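Local atomic coordinates of time interval measuring enzyme TIME (Bombyx mori, PDB entry 2E47), a protein that probably destroys superoxide radicals as a copper- and zinc-binding superoxide dismutase, turning them into hydrogen peroxide and oxygen. Residues 10-15 with 151-156; 21-26 with 33-38; 73-78 with 126-131. One frame throughout, in Å; residues are numbered along the deposited sequence.

Interaction 1: 10-15 with 151-156; sequences AIAVLS and GVIGIL
I11 and G154 form the hydrogen-bonded pair of an antiparallel strand contact, where the strand near the N-terminus of the superoxide dismutase beta-barrel meets the strand that ends the chain. I11 N donates to G154 O at 2.9 Å, and G154 N returns a bond to I11 O at 2.7 Å. One step along, the direct pairing gives out. A water stands between the backbones instead, taking the N-H of V13 at 3.0 Å and donating to V152 O at 2.6 Å, so it replaces the next strand-to-strand bond.

On one side of the strands, I11 has CG1 anti to its backbone N (chi1 -179°), which puts CG2 between N and the carbonyl carbon; this methyl meets L156 CD1 at 4.0 Å as the two side chains pass obliquely. On the other side the CB of A10 rests on I153 CG2 at 3.6 Å. G151 comes so close to the first strand that a CB there would run into V13 O, and L14 turns its CD1 to within 3.7 Å of G151 N.

At the dimer interface, V152 packs on V152 of the second subunit and I11 on G55 of that subunit. Within the sheet, strand 9-15 bonds along its other edge to strand 20-27, while strand 147-155 goes on to strand 120-124 through G151 and V121.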
# COMPACT_ATOMS: atom_id res chain seq x y z
N ALA A 10 -0.36 -2.79 -10.49
CA ALA A 10 -0.17 -2.21 -9.16
C ALA A 10 0.08 -0.74 -9.35
O ALA A 10 0.37 -0.29 -10.44
CB ALA A 10 0.97 -2.87 -8.48
N ILE A 11 -0.04 0.02 -8.29
CA ILE A 11 0.04 1.46 -8.43
C ILE A 11 0.51 1.97 -7.07
O ILE A 11 0.22 1.33 -6.03
CB ILE A 11 -1.33 2.06 -8.71
CG1 ILE A 11 -1.20 3.59 -8.89
CG2 ILE A 11 -2.32 1.77 -7.53
CD1 ILE A 11 -2.42 4.23 -9.68
N ALA A 12 1.29 3.05 -7.08
CA ALA A 12 1.74 3.75 -5.84
C ALA A 12 1.41 5.19 -6.08
O ALA A 12 1.59 5.68 -7.21
CB ALA A 12 3.28 3.65 -5.67
N VAL A 13 0.99 5.89 -5.05
CA VAL A 13 0.67 7.29 -5.19
C VAL A 13 1.59 8.05 -4.30
O VAL A 13 1.73 7.72 -3.16
CB VAL A 13 -0.86 7.54 -4.83
CG1 VAL A 13 -1.17 8.96 -4.79
CG2 VAL A 13 -1.80 6.83 -5.88
N LEU A 14 2.23 9.08 -4.81
CA LEU A 14 3.02 10.03 -4.00
C LEU A 14 2.14 11.29 -3.72
O LEU A 14 1.53 11.80 -4.65
CB LEU A 14 4.15 10.48 -4.89
CG LEU A 14 5.47 9.69 -4.86
CD1 LEU A 14 5.38 8.37 -4.16
CD2 LEU A 14 6.31 9.69 -6.13
N SER A 15 2.09 11.78 -2.48
CA SER A 15 1.24 12.88 -2.17
C SER A 15 1.80 13.60 -0.91
O SER A 15 1.70 13.07 0.21
CB SER A 15 -0.22 12.40 -1.94
OG SER A 15 -1.10 13.53 -2.10
N GLY A 151 5.20 5.96 -1.34
CA GLY A 151 3.85 5.42 -1.37
C GLY A 151 3.91 3.92 -1.31
O GLY A 151 4.82 3.33 -1.88
N VAL A 152 2.96 3.31 -0.65
CA VAL A 152 2.82 1.85 -0.72
C VAL A 152 2.33 1.40 -2.10
O VAL A 152 1.45 2.00 -2.72
CB VAL A 152 1.84 1.30 0.36
CG1 VAL A 152 1.91 -0.20 0.35
CG2 VAL A 152 2.20 1.81 1.74
N ILE A 153 2.92 0.34 -2.62
CA ILE A 153 2.46 -0.22 -3.91
C ILE A 153 1.23 -1.11 -3.71
O ILE A 153 1.36 -2.17 -3.09
CB ILE A 153 3.57 -1.04 -4.53
CG1 ILE A 153 4.81 -0.17 -4.69
CG2 ILE A 153 3.14 -1.65 -5.88
CD1 ILE A 153 6.17 -0.92 -5.05
N GLY A 154 0.06 -0.64 -4.19
CA GLY A 154 -1.20 -1.32 -3.97
C GLY A 154 -1.68 -2.04 -5.22
O GLY A 154 -1.22 -1.73 -6.30
N ILE A 155 -2.60 -2.97 -5.04
CA ILE A 155 -3.22 -3.71 -6.12
C ILE A 155 -4.13 -2.72 -6.83
O ILE A 155 -4.98 -2.05 -6.25
CB ILE A 155 -4.01 -4.99 -5.62
CG1 ILE A 155 -3.02 -6.03 -5.13
CG2 ILE A 155 -4.81 -5.62 -6.78
CD1 ILE A 155 -3.59 -7.19 -4.26
N LEU A 156 -3.87 -2.56 -8.11
CA LEU A 156 -4.71 -1.80 -8.98
C LEU A 156 -5.50 -2.91 -9.65
O LEU A 156 -6.47 -2.61 -10.36
CB LEU A 156 -3.81 -1.05 -10.01
CG LEU A 156 -4.39 -0.13 -11.09
CD1 LEU A 156 -4.90 1.11 -10.47
CD2 LEU A 156 -3.29 0.20 -12.04
O HOH W 1 0.10 4.21 -2.71

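Interaction 2: 21-26 with 33-38; sequences GNITFT and VHVQGG. With NAG (2-acetamido-2-deoxy-beta-D-glucopyranose), chain C.
F25 holds CG anti to its carbonyl carbon and beside its backbone N (chi1 -60°); the side chain lies side by side with that of V35, both pointing the same way from the sheet. F25 CD1 meets V35 CG2 at 3.9 Å, and V33 CG1 comes up at the ring's edge, 3.7 Å from F25 CB. V35 uses its other methyl, CG1, which is anti to its backbone N, to touch I23 CG2 at 3.5 Å. An alanine in place of F25 would keep the CB contact with V33 but would probably open a gap beside V35 and I116, where the ring had packed.

T26, T24 and N22 occupy the other face. The OG1 of T26 sits between the backbone N and carbonyl carbon (chi1 62°), which brings it to 3.4 Å from H34 CB and into a weak bond with H34 O. Q36 CG lies over the centre of the H34 ring, whose NE2 is held by D102. N22 ND2 is joined covalently to C1 of an N-acetylglucosamine at 1.5 Å; N22, I23 and T24 spell the N-X-T glycosylation sequon.

This is a beta hairpin. Its backbone bonds are firm at T26 with H34 and at T24 with Q36, where T24 N reaches Q36 O at 3.0 Å. They lengthen at N22 with G38, where the bond from N22 N is weak. G37 adopts backbone angles that would jam a CB against the preceding carbonyl. Strand 9-15 flanks the hairpin beside 20-27, and strand 98-105 flanks it beside 33-40.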
# COMPACT_ATOMS: atom_id res chain seq x y z
N GLY A 21 2.19 12.42 -7.56
CA GLY A 21 2.30 11.53 -8.69
C GLY A 21 1.60 10.22 -8.53
O GLY A 21 1.17 9.87 -7.43
N ASN A 22 1.44 9.54 -9.66
CA ASN A 22 0.94 8.17 -9.74
C ASN A 22 2.00 7.40 -10.49
O ASN A 22 2.48 7.87 -11.53
CB ASN A 22 -0.34 8.09 -10.61
CG ASN A 22 -1.46 8.99 -10.06
OD1 ASN A 22 -1.87 8.82 -8.89
ND2 ASN A 22 -1.90 10.00 -10.87
N ILE A 23 2.31 6.22 -9.98
CA ILE A 23 3.20 5.25 -10.65
C ILE A 23 2.52 3.92 -10.73
O ILE A 23 2.13 3.38 -9.71
CB ILE A 23 4.59 5.15 -9.93
CG1 ILE A 23 5.22 6.55 -9.87
CG2 ILE A 23 5.59 4.15 -10.70
CD1 ILE A 23 4.91 7.19 -8.60
N THR A 24 2.42 3.39 -11.96
CA THR A 24 1.67 2.23 -12.30
C THR A 24 2.67 1.11 -12.72
O THR A 24 3.66 1.42 -13.35
CB THR A 24 0.73 2.68 -13.47
OG1 THR A 24 -0.58 3.06 -12.97
CG2 THR A 24 0.68 1.77 -14.55
N PHE A 25 2.39 -0.16 -12.42
CA PHE A 25 3.31 -1.26 -12.76
C PHE A 25 2.50 -2.28 -13.50
O PHE A 25 1.52 -2.74 -12.96
CB PHE A 25 3.80 -1.92 -11.47
CG PHE A 25 4.55 -0.97 -10.55
CD1 PHE A 25 5.95 -0.97 -10.56
CD2 PHE A 25 3.87 -0.10 -9.72
CE1 PHE A 25 6.65 -0.11 -9.74
CE2 PHE A 25 4.55 0.80 -8.87
CZ PHE A 25 5.95 0.78 -8.86
N THR A 26 2.90 -2.69 -14.69
CA THR A 26 2.10 -3.60 -15.47
C THR A 26 3.03 -4.63 -16.04
O THR A 26 4.11 -4.30 -16.54
CB THR A 26 1.34 -2.83 -16.60
OG1 THR A 26 2.30 -2.25 -17.46
CG2 THR A 26 0.69 -1.62 -16.04
N VAL A 33 8.41 -5.78 -16.07
CA VAL A 33 7.37 -4.87 -15.58
C VAL A 33 7.51 -3.52 -16.24
O VAL A 33 8.59 -2.94 -16.24
CB VAL A 33 7.33 -4.86 -14.01
CG1 VAL A 33 6.37 -3.74 -13.42
CG2 VAL A 33 6.90 -6.28 -13.50
N HIS A 34 6.42 -3.03 -16.85
CA HIS A 34 6.43 -1.69 -17.40
C HIS A 34 5.98 -0.78 -16.27
O HIS A 34 4.84 -0.89 -15.75
CB HIS A 34 5.46 -1.62 -18.59
CG HIS A 34 5.59 -0.38 -19.40
ND1 HIS A 34 4.65 -0.02 -20.35
CD2 HIS A 34 6.55 0.57 -19.44
CE1 HIS A 34 5.03 1.11 -20.92
NE2 HIS A 34 6.18 1.49 -20.39
N VAL A 35 6.86 0.15 -15.91
CA VAL A 35 6.60 1.21 -14.91
C VAL A 35 6.32 2.53 -15.60
O VAL A 35 7.11 3.00 -16.39
CB VAL A 35 7.88 1.36 -14.01
CG1 VAL A 35 7.70 2.35 -12.84
CG2 VAL A 35 8.33 -0.04 -13.48
N GLN A 36 5.19 3.16 -15.36
CA GLN A 36 4.95 4.45 -15.99
C GLN A 36 4.20 5.44 -15.10
O GLN A 36 3.50 5.06 -14.18
CB GLN A 36 4.25 4.28 -17.36
CG GLN A 36 3.37 3.06 -17.51
CD GLN A 36 2.63 2.93 -18.86
OE1 GLN A 36 2.79 3.73 -19.85
NE2 GLN A 36 1.83 1.88 -18.91
N GLY A 37 4.29 6.72 -15.40
CA GLY A 37 3.47 7.67 -14.68
C GLY A 37 4.14 9.00 -14.76
O GLY A 37 5.00 9.23 -15.64
N GLY A 38 3.79 9.86 -13.81
CA GLY A 38 4.17 11.26 -13.90
C GLY A 38 4.25 11.70 -12.49
O GLY A 38 3.47 11.23 -11.68
C1 NAG C . -3.34 10.05 -11.11
C2 NAG C . -4.55 9.25 -11.64
C3 NAG C . -5.78 10.12 -11.98
C4 NAG C . -5.94 11.46 -11.27
C5 NAG C . -4.70 11.93 -10.50
C6 NAG C . -5.09 12.72 -9.24
C7 NAG C . -4.16 7.03 -12.80
C8 NAG C . -3.55 6.37 -11.62
N2 NAG C . -4.23 8.38 -12.80
O3 NAG C . -6.96 9.36 -11.83
O4 NAG C . -6.08 12.38 -12.32
O5 NAG C . -3.87 10.86 -10.10
O6 NAG C . -5.91 13.84 -9.51
O7 NAG C . -4.54 6.28 -13.71

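Interaction 3: 73-78 with 126-131; sequences KDHGHP and KADDYG. With ZN (zinc ion), chain F.
H75 and D128 meet tip to tip in the secondary bridge of the Cu,Zn superoxide dismutase metal site, a carboxylate spanning a zinc ligand and a copper ligand. H75 ND1 binds the zinc ion at 2.1 Å, with H67, H84 and D87 completing the site. The far nitrogen of the same ring, NE2, donates to D128 OD2 at a short 2.5 Å; the bond is fairly straight (164°), lies near the ring plane and enters on the syn side of the carboxylate. Ring and carboxylate are nearly coplanar, 24° apart. D128 OD1 takes a bond from H50 NE2, so one side chain ties together ligands of both metals.

Two further grips steady this carboxylate. Y130 N bonds to D128 OD2 from the anti side at 2.8 Å, closing an Asx turn, and a second Asx turn follows as G131 N meets D129 OD2. A water donates both to D128 OD1, at 2.7 Å, and to G76 O, linking the two loops again.

Farther out, H77 turns an edge toward the Y130 ring in an edge-to-face stack, centroids 4.5 Å apart and planes at 56°. P78 CD adds a looser contact at Y130 CD1. The tyrosine ring is covered on both faces: H77 ND1 stands 3.5 Å above the centre of one, and the backbone D128 O lies 3.7 Å above the centre of the other.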
# COMPACT_ATOMS: atom_id res chain seq x y z
N LYS A 73 22.38 -8.47 -3.08
CA LYS A 73 23.41 -7.91 -3.89
C LYS A 73 23.78 -6.54 -3.36
O LYS A 73 23.32 -6.13 -2.25
CB LYS A 73 23.00 -7.87 -5.36
CG LYS A 73 22.57 -9.27 -5.96
CD LYS A 73 22.63 -9.25 -7.51
CE LYS A 73 22.22 -10.60 -8.14
NZ LYS A 73 22.56 -11.71 -7.18
N ASP A 74 24.66 -5.85 -4.09
CA ASP A 74 25.03 -4.50 -3.78
C ASP A 74 24.12 -3.56 -4.60
O ASP A 74 23.43 -4.01 -5.56
CB ASP A 74 26.49 -4.24 -4.16
CG ASP A 74 27.50 -5.14 -3.37
OD1 ASP A 74 27.49 -5.18 -2.13
OD2 ASP A 74 28.35 -5.74 -4.01
N HIS A 75 24.18 -2.29 -4.25
CA HIS A 75 23.42 -1.30 -4.96
C HIS A 75 24.04 -1.14 -6.31
O HIS A 75 25.23 -1.04 -6.41
CB HIS A 75 23.45 0.07 -4.22
CG HIS A 75 22.66 1.12 -4.90
ND1 HIS A 75 21.27 1.13 -4.88
CD2 HIS A 75 23.04 2.18 -5.65
CE1 HIS A 75 20.84 2.15 -5.61
NE2 HIS A 75 21.88 2.80 -6.09
N GLY A 76 23.23 -1.03 -7.35
CA GLY A 76 23.81 -0.81 -8.66
C GLY A 76 22.93 0.02 -9.57
O GLY A 76 21.92 0.58 -9.16
N HIS A 77 23.34 0.06 -10.82
CA HIS A 77 22.55 0.57 -11.94
C HIS A 77 21.48 -0.45 -12.35
O HIS A 77 21.74 -1.68 -12.36
CB HIS A 77 23.47 0.92 -13.11
CG HIS A 77 22.75 1.59 -14.28
ND1 HIS A 77 22.87 2.94 -14.57
CD2 HIS A 77 21.94 1.08 -15.24
CE1 HIS A 77 22.14 3.23 -15.64
NE2 HIS A 77 21.55 2.12 -16.06
N PRO A 78 20.26 0.03 -12.70
CA PRO A 78 19.22 -0.92 -13.11
C PRO A 78 19.67 -1.81 -14.29
O PRO A 78 19.12 -2.88 -14.48
CB PRO A 78 18.04 -0.05 -13.57
CG PRO A 78 18.42 1.38 -13.19
CD PRO A 78 19.78 1.43 -12.64
N LYS A 126 18.18 13.47 -3.91
CA LYS A 126 19.20 13.61 -4.97
C LYS A 126 19.37 12.41 -5.82
O LYS A 126 18.76 11.35 -5.57
CB LYS A 126 20.55 14.06 -4.45
CG LYS A 126 21.14 13.28 -3.31
CD LYS A 126 22.03 14.27 -2.57
CE LYS A 126 23.14 13.54 -1.76
NZ LYS A 126 24.47 14.27 -1.82
N ALA A 127 20.24 12.57 -6.79
CA ALA A 127 20.48 11.54 -7.79
C ALA A 127 21.09 10.27 -7.18
O ALA A 127 21.86 10.33 -6.24
CB ALA A 127 21.39 12.08 -8.90
N ASP A 128 20.72 9.14 -7.73
CA ASP A 128 21.36 7.86 -7.40
C ASP A 128 22.69 7.81 -8.19
O ASP A 128 22.67 7.99 -9.40
CB ASP A 128 20.42 6.78 -7.93
CG ASP A 128 20.82 5.35 -7.53
OD1 ASP A 128 19.87 4.52 -7.49
OD2 ASP A 128 22.02 5.05 -7.28
N ASP A 129 23.82 7.52 -7.53
CA ASP A 129 25.14 7.48 -8.21
C ASP A 129 25.51 6.04 -8.66
O ASP A 129 26.63 5.76 -9.12
CB ASP A 129 26.20 8.09 -7.28
CG ASP A 129 26.54 7.17 -6.08
OD1 ASP A 129 27.19 7.69 -5.13
OD2 ASP A 129 26.16 5.96 -6.06
N TYR A 130 24.54 5.15 -8.50
CA TYR A 130 24.52 3.79 -9.04
C TYR A 130 25.59 2.92 -8.41
O TYR A 130 25.96 1.89 -8.99
CB TYR A 130 24.61 3.75 -10.55
CG TYR A 130 23.66 4.61 -11.32
CD1 TYR A 130 22.25 4.46 -11.18
CD2 TYR A 130 24.15 5.57 -12.23
CE1 TYR A 130 21.36 5.26 -11.94
CE2 TYR A 130 23.28 6.39 -12.93
CZ TYR A 130 21.89 6.22 -12.80
OH TYR A 130 21.05 7.02 -13.55
N GLY A 131 26.06 3.29 -7.22
CA GLY A 131 27.09 2.53 -6.50
C GLY A 131 28.51 2.69 -7.09
O GLY A 131 29.38 1.92 -6.80
ZN ZN F . 19.84 -0.04 -3.97
O HOH W 2 19.65 2.45 -9.15

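Interactions 1 and 2 are neighbours in one antiparallel sheet, their centres 9 Å apart, joined where strand 9-15 bonds to strand 20-27: A12 N lies 2.8 Å from I23 O, and A10 O 2.8 Å from F25 N. Together they run 147-155, 9-15, 20-27, 33-40 across the barrel. Interaction 3 belongs to the loops on the opposite side of the chain's centre, about 23 Å between centres from interaction 1 and 20 Å from interaction 2. Along the chain, interaction 1 encloses both others, and the hairpin of interaction 2 closes before interaction 3 opens. The two sheet contacts, and the subunit interface that interaction 1 reaches, thus lie well away from the loop contact at the zinc site.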